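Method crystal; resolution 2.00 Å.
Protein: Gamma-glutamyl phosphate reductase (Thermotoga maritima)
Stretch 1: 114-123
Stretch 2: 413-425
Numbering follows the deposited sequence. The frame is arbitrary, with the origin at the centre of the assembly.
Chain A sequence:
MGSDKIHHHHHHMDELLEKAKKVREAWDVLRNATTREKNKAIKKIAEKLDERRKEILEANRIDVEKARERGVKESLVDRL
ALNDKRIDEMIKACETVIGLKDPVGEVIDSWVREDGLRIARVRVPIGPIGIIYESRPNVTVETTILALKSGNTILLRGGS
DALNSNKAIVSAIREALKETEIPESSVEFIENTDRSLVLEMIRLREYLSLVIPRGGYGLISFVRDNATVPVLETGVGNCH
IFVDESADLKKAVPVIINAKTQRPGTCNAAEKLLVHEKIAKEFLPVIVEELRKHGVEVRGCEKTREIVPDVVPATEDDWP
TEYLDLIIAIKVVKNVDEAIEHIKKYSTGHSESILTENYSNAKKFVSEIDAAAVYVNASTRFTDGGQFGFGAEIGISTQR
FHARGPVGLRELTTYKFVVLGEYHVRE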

# COMPACT_ATOMS: atom_id res chain seq x y z
N GLU A 114 27.71 28.63 -12.32
CA GLU A 114 28.55 29.82 -12.38
C GLU A 114 28.75 30.40 -13.76
O GLU A 114 28.99 31.60 -13.87
N ASP A 115 28.63 29.57 -14.81
CA ASP A 115 28.64 30.03 -16.20
C ASP A 115 27.28 30.31 -16.82
O ASP A 115 27.14 30.49 -18.03
N GLY A 116 26.23 30.32 -16.04
CA GLY A 116 24.96 30.73 -16.58
C GLY A 116 24.09 29.58 -17.07
O GLY A 116 22.92 29.78 -17.42
N LEU A 117 24.62 28.37 -17.07
CA LEU A 117 23.83 27.20 -17.51
C LEU A 117 22.73 26.91 -16.50
O LEU A 117 23.03 26.72 -15.31
N ARG A 118 21.47 26.95 -16.91
CA ARG A 118 20.36 26.54 -16.02
C ARG A 118 20.18 25.02 -16.01
O ARG A 118 20.13 24.39 -17.08
N ILE A 119 20.09 24.45 -14.81
CA ILE A 119 19.83 23.03 -14.59
C ILE A 119 18.60 22.87 -13.73
O ILE A 119 18.44 23.56 -12.72
N ALA A 120 17.73 21.96 -14.11
CA ALA A 120 16.57 21.62 -13.30
C ALA A 120 16.31 20.12 -13.27
O ALA A 120 16.55 19.44 -14.26
N ARG A 121 15.72 19.64 -12.18
CA ARG A 121 15.23 18.31 -12.11
C ARG A 121 13.74 18.44 -12.08
O ARG A 121 13.19 19.15 -11.21
N VAL A 122 13.10 17.75 -13.02
CA VAL A 122 11.68 17.89 -13.27
C VAL A 122 11.03 16.48 -13.28
O VAL A 122 11.53 15.57 -13.92
N ARG A 123 9.92 16.33 -12.58
CA ARG A 123 9.18 15.08 -12.47
C ARG A 123 8.44 14.75 -13.75
O ARG A 123 7.79 15.62 -14.35
N THR A 413 6.13 8.69 -10.16
CA THR A 413 6.92 9.54 -11.07
C THR A 413 8.39 9.27 -10.84
O THR A 413 8.78 8.79 -9.77
N THR A 414 9.19 9.56 -11.86
CA THR A 414 10.62 9.70 -11.68
C THR A 414 10.94 11.16 -12.12
O THR A 414 10.07 12.04 -12.04
N TYR A 415 12.11 11.41 -12.65
CA TYR A 415 12.49 12.77 -13.00
C TYR A 415 13.54 12.72 -14.06
O TYR A 415 14.06 11.66 -14.40
N LYS A 416 13.86 13.89 -14.56
CA LYS A 416 14.89 14.07 -15.56
C LYS A 416 15.47 15.44 -15.37
O LYS A 416 14.86 16.29 -14.72
N PHE A 417 16.66 15.63 -15.91
CA PHE A 417 17.32 16.91 -15.90
C PHE A 417 16.94 17.64 -17.15
O PHE A 417 17.02 17.08 -18.24
N VAL A 418 16.50 18.87 -16.99
CA VAL A 418 16.29 19.78 -18.07
C VAL A 418 17.35 20.89 -17.95
O VAL A 418 17.51 21.48 -16.89
N VAL A 419 18.10 21.12 -19.03
CA VAL A 419 19.27 22.02 -19.00
C VAL A 419 19.08 23.07 -20.07
O VAL A 419 18.88 22.71 -21.23
N LEU A 420 19.03 24.35 -19.68
CA LEU A 420 18.84 25.45 -20.61
C LEU A 420 20.13 26.29 -20.72
O LEU A 420 20.59 26.89 -19.73
N GLY A 421 20.72 26.29 -21.91
CA GLY A 421 21.95 27.03 -22.17
C GLY A 421 21.82 28.07 -23.26
O GLY A 421 20.72 28.37 -23.76
N GLU A 422 22.98 28.59 -23.64
CA GLU A 422 23.14 29.60 -24.66
C GLU A 422 24.37 29.16 -25.47
O GLU A 422 25.30 29.94 -25.68
N TYR A 423 24.29 27.92 -25.98
CA TYR A 423 25.34 27.25 -26.77
C TYR A 423 26.54 27.00 -25.89
O TYR A 423 27.64 27.24 -26.27
N HIS A 424 26.27 26.53 -24.69
CA HIS A 424 27.32 26.18 -23.75
C HIS A 424 28.06 24.91 -24.19
O HIS A 424 27.45 23.96 -24.74
N VAL A 425 29.36 24.90 -23.90
CA VAL A 425 30.27 23.80 -24.23
C VAL A 425 31.03 23.45 -22.96
O VAL A 425 31.22 24.29 -22.07

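Strands 118-123 and 413-420 run antiparallel, their backbones paired by six hydrogen bonds, so the side chains sort themselves onto two faces. Arg118, Ala120 and Val122 share one face with Leu420, Val418 and Lys416; Ile119, Arg121 and Arg123 share the other with Val419, Phe417 and Tyr415. The three residues that give most surface to the contact, His424, Arg121 and Val122, mark its loop end and its two faces.

His424 lies beyond the strand, in the loop, with CA-to-CB directed toward stretch 1 and chi1 in the m well. Its ring works on both nitrogens. His424 NE2 donates to Asp115 O at 2.8 Å, nearly straight at 170°, while His424 ND1 accepts from Glu422 N at 3.0 Å, which fixes the ring from its own loop. The ring's edge thus serves polar partners and leaves a face for carbon: Leu117 CD1 sits 4.0 Å from the centroid of the His424 ring, close to its normal. Leu117 (t, p) starts out sideways, but its end reaches across, and Leu117 CD1 also meets Val419 CG1 at 3.6 Å and Gly421 CA at 3.6 Å. An ideal CB on Gly421 would lie only 3.0 Å from Leu117 CD1, so glycine leaves the leucine room. Asp115 (p) is held in turn, its OD1 accepting from Leu117 N at 3.2 Å. One water donates to Asp115 OD2 at 2.8 Å and weakly to Val425 O at 3.5 Å; a second bridges Gly116 O and Leu420 O, 2.9 Å from each.

Arg121 (m, t, m) uses its aliphatic stem as the packing element. Arg121 CG stands over a face of Phe417 (m), 3.8 Å from the ring centroid, and Arg121 CD comes within 3.8 Å of Tyr415 CE1, with Tyr415 in the p rotamer. Arg121 NE and NH2 are hydrogen-bonded elsewhere in the structure. Ile119 (m, t) meets the edge of the same Phe417 ring, Ile119 CG2 to Phe417 CD1 at 3.7 Å, so the phenylalanine is shared by two residues of the opposing strand. Farther along, Arg123 CD lies 3.6 Å from Thr413 OG1, and a water links this pair, accepting from Arg123 NH1 at 2.5 Å and donating to Thr413 OG1 at 2.9 Å.

The other face is plainer. Val122 (t) packs diagonally on Val418 (t), CG2 to CG2 at 3.8 Å, while its bridge partner Lys416 is tied to it by backbone hydrogen bonds. The lesson is economical: backbone pairing sets the register, and long stems, rings and small residues fill it.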

# COMPACT_ATOMS: atom_id res chain seq x y z
CB GLU A 114 29.89 29.57 -11.69
CG GLU A 114 30.68 28.36 -12.18
CD GLU A 114 31.91 28.71 -13.02
OE1 GLU A 114 32.88 29.23 -12.43
OE2 GLU A 114 31.90 28.43 -14.25
CB ASP A 115 29.40 29.05 -17.08
CG ASP A 115 28.70 27.72 -17.23
OD1 ASP A 115 27.68 27.46 -16.51
OD2 ASP A 115 29.07 26.89 -18.07
CB LEU A 117 24.74 26.02 -17.65
CG LEU A 117 24.14 24.81 -18.35
CD1 LEU A 117 23.74 25.17 -19.72
CD2 LEU A 117 25.22 23.74 -18.36
CB ARG A 118 18.97 27.16 -16.36
CG ARG A 118 17.97 26.59 -15.30
CD ARG A 118 16.67 27.27 -15.09
NE ARG A 118 16.78 28.64 -14.63
CZ ARG A 118 16.95 28.99 -13.39
NH1 ARG A 118 17.06 28.09 -12.40
NH2 ARG A 118 16.99 30.28 -13.12
CB ILE A 119 21.05 22.36 -13.94
CG1 ILE A 119 22.25 22.46 -14.87
CG2 ILE A 119 20.80 20.84 -13.64
CD1 ILE A 119 23.52 22.10 -14.22
CB ALA A 120 15.33 22.31 -13.85
CB ARG A 121 15.68 17.63 -10.83
CG ARG A 121 17.01 17.06 -10.92
CD ARG A 121 17.29 16.14 -9.76
NE ARG A 121 17.88 16.89 -8.68
CZ ARG A 121 18.61 16.38 -7.71
NH1 ARG A 121 18.86 15.07 -7.66
NH2 ARG A 121 19.09 17.19 -6.78
CB VAL A 122 11.43 18.54 -14.65
CG1 VAL A 122 9.95 18.78 -14.85
CG2 VAL A 122 12.26 19.88 -14.84
CB ARG A 123 8.11 15.18 -11.36
CG ARG A 123 8.67 15.37 -9.95
CD ARG A 123 7.66 15.03 -8.82
NE ARG A 123 8.00 15.73 -7.57
CZ ARG A 123 8.95 15.34 -6.73
NH1 ARG A 123 9.59 14.21 -6.93
NH2 ARG A 123 9.22 16.06 -5.63
CB THR A 413 6.67 11.09 -10.91
OG1 THR A 413 7.01 11.57 -9.60
CG2 THR A 413 5.22 11.45 -11.13
CB THR A 414 11.32 8.61 -12.50
OG1 THR A 414 12.74 8.75 -12.46
CG2 THR A 414 11.02 8.74 -13.98
CB TYR A 415 13.02 13.51 -11.74
CG TYR A 415 14.23 12.86 -11.07
CD1 TYR A 415 15.50 13.22 -11.43
CD2 TYR A 415 14.07 11.88 -10.12
CE1 TYR A 415 16.60 12.62 -10.86
CE2 TYR A 415 15.14 11.29 -9.53
CZ TYR A 415 16.42 11.63 -9.93
OH TYR A 415 17.52 11.04 -9.35
CB LYS A 416 14.31 13.91 -16.99
CG LYS A 416 13.36 15.03 -17.44
CD LYS A 416 12.88 14.83 -18.89
CE LYS A 416 11.80 15.84 -19.28
NZ LYS A 416 11.07 15.50 -20.53
CB PHE A 417 18.81 16.78 -15.86
CG PHE A 417 19.33 16.34 -14.52
CD1 PHE A 417 19.85 17.26 -13.63
CD2 PHE A 417 19.29 14.99 -14.14
CE1 PHE A 417 20.33 16.84 -12.38
CE2 PHE A 417 19.80 14.57 -12.91
CZ PHE A 417 20.30 15.48 -12.03
CB VAL A 418 14.93 20.34 -18.01
CG1 VAL A 418 14.76 21.47 -19.04
CG2 VAL A 418 13.91 19.22 -18.25
CB VAL A 419 20.55 21.26 -19.20
CG1 VAL A 419 21.77 22.22 -19.29
CG2 VAL A 419 20.77 20.25 -18.09
CB LEU A 420 17.66 26.32 -20.16
CG LEU A 420 16.36 25.54 -19.88
CD1 LEU A 420 15.27 26.53 -19.40
CD2 LEU A 420 15.90 24.80 -21.11
CB GLU A 422 23.28 31.04 -24.05
CG GLU A 422 22.03 31.45 -23.27
CD GLU A 422 22.10 32.83 -22.64
OE1 GLU A 422 22.99 33.64 -22.99
OE2 GLU A 422 21.24 33.12 -21.78
CB TYR A 423 25.68 28.00 -28.05
CG TYR A 423 24.44 28.21 -28.91
CD1 TYR A 423 23.63 29.35 -28.75
CD2 TYR A 423 24.03 27.26 -29.84
CE1 TYR A 423 22.50 29.55 -29.52
CE2 TYR A 423 22.88 27.45 -30.60
CZ TYR A 423 22.11 28.61 -30.40
OH TYR A 423 20.97 28.81 -31.14
CB HIS A 424 26.75 25.94 -22.36
CG HIS A 424 26.45 27.18 -21.59
ND1 HIS A 424 25.41 28.02 -21.91
CD2 HIS A 424 27.02 27.69 -20.48
CE1 HIS A 424 25.36 29.00 -21.03
NE2 HIS A 424 26.32 28.82 -20.15
CB VAL A 425 31.24 24.09 -25.41
CG1 VAL A 425 30.49 24.45 -26.63
CG2 VAL A 425 32.26 25.19 -25.08
O HOH W 1 30.90 27.16 -20.16
O HOH W 2 21.58 29.57 -19.97
O HOH W 3 9.64 12.29 -8.56